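Local coordinates for endoglucanase (Acetivibrio cellulolyticus, PDB 5NRM), which supplies the sixth cohesin domain of scaffoldin B, which binds type I dockerins and so recruits enzymes into the cellulosome, at the interface of chains A and B. Residues are numbered along the deposited sequence; one frame, centred on the assembly and turned at random. Chains: chain A, Endoglucanase; chain B, DocCel5: Type I dockerin repeat domain from A. cellulolyticus family 5 endoglucanase WP_010249057 S51I, L52N mutant.

Contact 1: the interface of chains A and B. Residues chain A 63, 65, 77, 81; chain B 16, 56, 59-60.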
loop_
_atom_site.group_PDB
_atom_site.type_symbol
_atom_site.label_atom_id
_atom_site.label_comp_id
_atom_site.label_asym_id
_atom_site.label_seq_id
_atom_site.Cartn_x
_atom_site.Cartn_y
_atom_site.Cartn_z
ATOM N N ASN A 63 -2.558 11.056 2.478
ATOM C CA ASN A 63 -2.227 10.206 1.326
ATOM C C ASN A 63 -1.969 8.786 1.656
ATOM O O ASN A 63 -1.943 7.951 0.752
ATOM C CB ASN A 63 -0.951 10.740 0.683
ATOM C CG ASN A 63 -1.146 12.075 -0.046
ATOM O OD1 ASN A 63 -2.278 12.531 -0.281
ATOM N ND2 ASN A 63 -0.053 12.630 -0.486
ATOM N N GLY A 65 -2.163 5.141 4.097
ATOM C CA GLY A 65 -2.787 4.319 5.103
ATOM C C GLY A 65 -2.176 2.931 5.200
ATOM O O GLY A 65 -1.743 2.346 4.199
ATOM N N LEU A 77 -1.490 1.377 1.526
ATOM C CA LEU A 77 -2.038 2.143 0.435
ATOM C C LEU A 77 -1.420 3.545 0.452
ATOM O O LEU A 77 -1.391 4.204 1.521
ATOM C CB LEU A 77 -3.567 2.284 0.623
ATOM C CG LEU A 77 -4.288 3.121 -0.448
ATOM C CD1 LEU A 77 -4.253 2.459 -1.783
ATOM C CD2 LEU A 77 -5.747 3.216 -0.036
ATOM N N TYR A 81 -3.136 12.514 -3.298
ATOM C CA TYR A 81 -4.539 12.951 -3.455
ATOM C C TYR A 81 -4.592 14.212 -4.321
ATOM O O TYR A 81 -5.661 14.453 -4.892
ATOM C CB TYR A 81 -5.172 13.282 -2.104
ATOM C CG TYR A 81 -5.838 12.103 -1.426
ATOM C CD1 TYR A 81 -5.225 10.847 -1.372
ATOM C CD2 TYR A 81 -7.076 12.215 -0.875
ATOM C CE1 TYR A 81 -5.824 9.786 -0.730
ATOM C CE2 TYR A 81 -7.666 11.155 -0.195
ATOM C CZ TYR A 81 -7.052 9.940 -0.145
ATOM O OH TYR A 81 -7.575 8.830 0.492
ATOM N N PHE B 16 -7.786 3.365 -7.979
ATOM C CA PHE B 16 -8.056 4.420 -6.999
ATOM C C PHE B 16 -7.630 5.796 -7.477
ATOM O O PHE B 16 -8.353 6.757 -7.306
ATOM C CB PHE B 16 -7.271 4.018 -5.757
ATOM C CG PHE B 16 -7.525 4.783 -4.463
ATOM C CD1 PHE B 16 -8.776 4.956 -3.972
ATOM C CD2 PHE B 16 -6.465 5.207 -3.721
ATOM C CE1 PHE B 16 -8.966 5.567 -2.749
ATOM C CE2 PHE B 16 -6.652 5.855 -2.488
ATOM C CZ PHE B 16 -7.922 6.039 -2.018
ATOM N N ARG B 56 -11.077 2.945 -1.009
ATOM C CA ARG B 56 -9.971 3.018 -0.035
ATOM C C ARG B 56 -10.171 1.926 1.032
ATOM O O ARG B 56 -9.233 1.203 1.350
ATOM C CB ARG B 56 -9.828 4.419 0.634
ATOM C CG ARG B 56 -8.719 4.494 1.734
ATOM C CD ARG B 56 -8.437 5.957 2.189
ATOM N NE ARG B 56 -7.471 6.116 3.335
ATOM C CZ ARG B 56 -6.170 6.503 3.211
ATOM N NH1 ARG B 56 -5.607 6.807 1.988
ATOM N NH2 ARG B 56 -5.423 6.572 4.263
ATOM N N LEU B 59 -9.219 -1.457 -0.495
ATOM C CA LEU B 59 -7.791 -1.624 -0.706
ATOM C C LEU B 59 -7.063 -1.775 0.625
ATOM O O LEU B 59 -5.988 -2.405 0.638
ATOM C CB LEU B 59 -7.247 -0.417 -1.475
ATOM C CG LEU B 59 -7.712 -0.426 -2.936
ATOM C CD1 LEU B 59 -7.295 0.889 -3.634
ATOM C CD2 LEU B 59 -7.198 -1.647 -3.721
ATOM N N LEU B 60 -7.623 -1.223 1.689
ATOM C CA LEU B 60 -7.081 -1.414 3.035
ATOM C C LEU B 60 -7.535 -2.709 3.753
ATOM O O LEU B 60 -7.221 -2.908 4.901
ATOM C CB LEU B 60 -7.297 -0.189 3.942
ATOM C CG LEU B 60 -6.458 1.032 3.540
ATOM C CD1 LEU B 60 -6.930 2.295 4.243
ATOM C CD2 LEU B 60 -4.994 0.746 3.712
#
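A:Leu77 pushes its isobutyl group against B:Phe16, B:Arg56, B:Leu59 and B:Leu60 of the dockerin. It sits on strand 73-79, and it buries more surface than any other residue of this patch. Apolar contact dominates. CG stands anti to the backbone N (chi1 178°), which carries both methyls toward chain B. The two methyls share the ring of B:Phe16 but otherwise part. CD2 lies 3.7 Å from CE2 on the ring of B:Phe16. The same methyl is 3.7 Å from CG of B:Arg56, so it meets the aliphatic stem and not the charged end. CD1 points toward B:Leu59, where it comes 3.9 Å from CD1 of that residue, and the two side chains run roughly perpendicular. Nearer the strand, CB of A:Leu77 touches CD2 of B:Leu60 at 3.7 Å. That methyl also lies beside the backbone of A:Gly65.

Polar contact is carried by B:Arg56. Its chain is extended from CG to NE and takes the guanidinium past A:Leu77 to the cohesin surface. NH1 lies 3.2 Å from the phenolic OH of A:Tyr81. This is at best a long, weak hydrogen bond, because the oxygen sits well out of the guanidinium plane. The guanidinium stands steeply to the phenol ring, with 76° between the planes, so the two groups do not stack. NH2 turns the other way and lies 3.6 Å from CA of A:Gly65, and equally near its backbone N.

A second-shell bond helps to place A:Tyr81. Its backbone N donates to OD1 of A:Asn63 at 3.1 Å, nearly straight at the hydrogen. The donor sits well above the plane of the amide carbonyl. This ties the loop after strand 73-79 to helix 60-63.

The patch joins the cohesin sheet to dockerin helices 13-23 and 49-59, and so helps to dock the enzyme-borne module on the scaffoldin.

Contact 2: the interface of chains A and B. Residues chain A 79, 81-83; chain B 17, 20-21, 24.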
loop_
_atom_site.group_PDB
_atom_site.type_symbol
_atom_site.label_atom_id
_atom_site.label_comp_id
_atom_site.label_asym_id
_atom_site.label_seq_id
_atom_site.Cartn_x
_atom_site.Cartn_y
_atom_site.Cartn_z
ATOM N N LEU A 79 -1.674 7.297 -2.115
ATOM C CA LEU A 79 -1.999 8.042 -3.310
ATOM C C LEU A 79 -1.683 9.496 -3.102
ATOM O O LEU A 79 -2.006 10.051 -2.029
ATOM C CB LEU A 79 -3.536 7.884 -3.534
ATOM C CG LEU A 79 -4.104 8.658 -4.752
ATOM C CD1 LEU A 79 -3.565 8.131 -6.091
ATOM C CD2 LEU A 79 -5.610 8.677 -4.747
ATOM N N TYR A 81 -3.136 12.514 -3.298
ATOM C CA TYR A 81 -4.539 12.951 -3.455
ATOM C C TYR A 81 -4.592 14.212 -4.321
ATOM O O TYR A 81 -5.661 14.453 -4.892
ATOM C CB TYR A 81 -5.172 13.282 -2.104
ATOM C CG TYR A 81 -5.838 12.103 -1.426
ATOM C CD1 TYR A 81 -5.225 10.847 -1.372
ATOM C CD2 TYR A 81 -7.076 12.215 -0.875
ATOM C CE1 TYR A 81 -5.824 9.786 -0.730
ATOM C CE2 TYR A 81 -7.666 11.155 -0.195
ATOM C CZ TYR A 81 -7.052 9.940 -0.145
ATOM O OH TYR A 81 -7.575 8.830 0.492
ATOM N N THR A 82 -3.510 14.984 -4.459
ATOM C CA THR A 82 -3.557 16.117 -5.350
ATOM C C THR A 82 -3.553 15.719 -6.838
ATOM O O THR A 82 -3.847 16.555 -7.710
ATOM C CB THR A 82 -2.426 17.148 -5.146
ATOM O OG1 THR A 82 -1.192 16.674 -5.665
ATOM C CG2 THR A 82 -2.292 17.530 -3.655
ATOM N N MET A 83 -3.046 14.538 -7.116
ATOM C CA MET A 83 -2.833 14.035 -8.498
ATOM C C MET A 83 -2.077 15.085 -9.312
ATOM O O MET A 83 -2.401 15.329 -10.495
ATOM C CB MET A 83 -4.157 13.620 -9.150
ATOM C CG MET A 83 -4.877 12.473 -8.435
ATOM S SD MET A 83 -4.006 10.931 -8.763
ATOM C CE MET A 83 -4.069 10.742 -10.487
ATOM N N ALA B 17 -6.466 5.876 -8.088
ATOM C CA ALA B 17 -6.006 7.099 -8.708
ATOM C C ALA B 17 -6.887 7.639 -9.844
ATOM O O ALA B 17 -7.172 8.860 -9.952
ATOM C CB ALA B 17 -4.583 6.937 -9.177
ATOM N N ARG B 20 -9.755 9.140 -8.396
ATOM C CA ARG B 20 -9.430 10.486 -7.847
ATOM C C ARG B 20 -9.421 11.503 -8.971
ATOM O O ARG B 20 -10.022 12.581 -8.851
ATOM C CB ARG B 20 -8.053 10.468 -7.153
ATOM C CG ARG B 20 -7.686 11.762 -6.446
ATOM C CD ARG B 20 -8.543 12.013 -5.197
ATOM N NE ARG B 20 -8.149 13.267 -4.554
ATOM C CZ ARG B 20 -8.867 13.905 -3.638
ATOM N NH1 ARG B 20 -9.941 13.334 -3.134
ATOM N NH2 ARG B 20 -8.460 15.074 -3.166
ATOM N N ASN B 21 -8.820 11.144 -10.101
ATOM C CA ASN B 21 -8.819 12.076 -11.212
ATOM C C ASN B 21 -10.199 12.370 -11.716
ATOM O O ASN B 21 -10.467 13.514 -12.118
ATOM C CB ASN B 21 -7.982 11.591 -12.355
ATOM C CG ASN B 21 -6.551 11.961 -12.208
ATOM O OD1 ASN B 21 -5.668 11.289 -12.766
ATOM N ND2 ASN B 21 -6.289 13.029 -11.492
ATOM N N LEU B 24 -11.823 14.787 -9.240
ATOM C CA LEU B 24 -11.192 16.059 -9.328
ATOM C C LEU B 24 -11.613 16.795 -10.600
ATOM O O LEU B 24 -11.252 17.945 -10.803
ATOM C CB LEU B 24 -9.677 15.942 -9.245
ATOM C CG LEU B 24 -9.051 15.429 -7.929
ATOM C CD1 LEU B 24 -7.543 15.410 -8.169
ATOM C CD2 LEU B 24 -9.426 16.185 -6.687
#
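A:Leu79 and B:Ala17 meet methyl to methyl at the apolar centre. CD1 of A:Leu79 lies 3.5 Å from CB of B:Ala17, a tight fit. The small alanine side chain probably helps helix 13-23 to come close to the end of strand 73-79. The other methyl of A:Leu79, CD2, lies 3.9 Å from CB of B:Arg20, one helical turn further on. The leucine thus touches two positions about a turn apart on helix 13-23.

A:Met83 closes the centre from the loop side. Its chain is bent at chi2 and chi3 and folds over the helix. CG packs against CG of B:Arg20 at 3.5 Å. The sulfur SD turns toward B:Ala17, with CB of that residue 4.1 Å away. The terminal CE reaches the side-chain amide of B:Asn21, but it is modelled too close to OD1, so the detail of that contact is doubtful.

The polar rim is built on B:Arg20. It leaves the helix with CG trans to N (chi1 -175°), and a bend at chi2 (70°) swings the guanidinium to the loop of chain A. NE donates to the backbone carbonyl O of A:Tyr81 at 2.8 Å. The bond is close to straight, with 166° at the hydrogen, and it uses a lone pair in the carbonyl plane. The oxygen also lies near the plane of the guanidinium, at its edge. NH2 adds a weak bond to the same oxygen.

The guanidinium is sandwiched as well as bonded. One face receives CD2 of A:Tyr81 over its centre, with the phenol ring tilted. B:Leu24 of its own chain covers the opposite face with CD2, nearer the rim. This double cover should limit rotation of the group. B:Leu24 also reaches across the interface, where its CD1 lies 3.9 Å from the backbone O of A:Thr82.

The C-alpha centres of contact 1 and contact 2 lie about 11 Å apart, so the two form neighbouring parts of one cohesin-dockerin interface. They share A:Tyr81, whose phenol oxygen serves contact 1 and whose backbone carbonyl serves contact 2. Each use involves a different dockerin arginine. Strand 73-79 and helix 13-23 also run through both. Helix 49-59 enters at contact 1, whereas contact 2 rests on helix 13-23 and the residue just after it. Holding both helices through a common tyrosine probably helps to fix the dockerin's orientation on the cohesin.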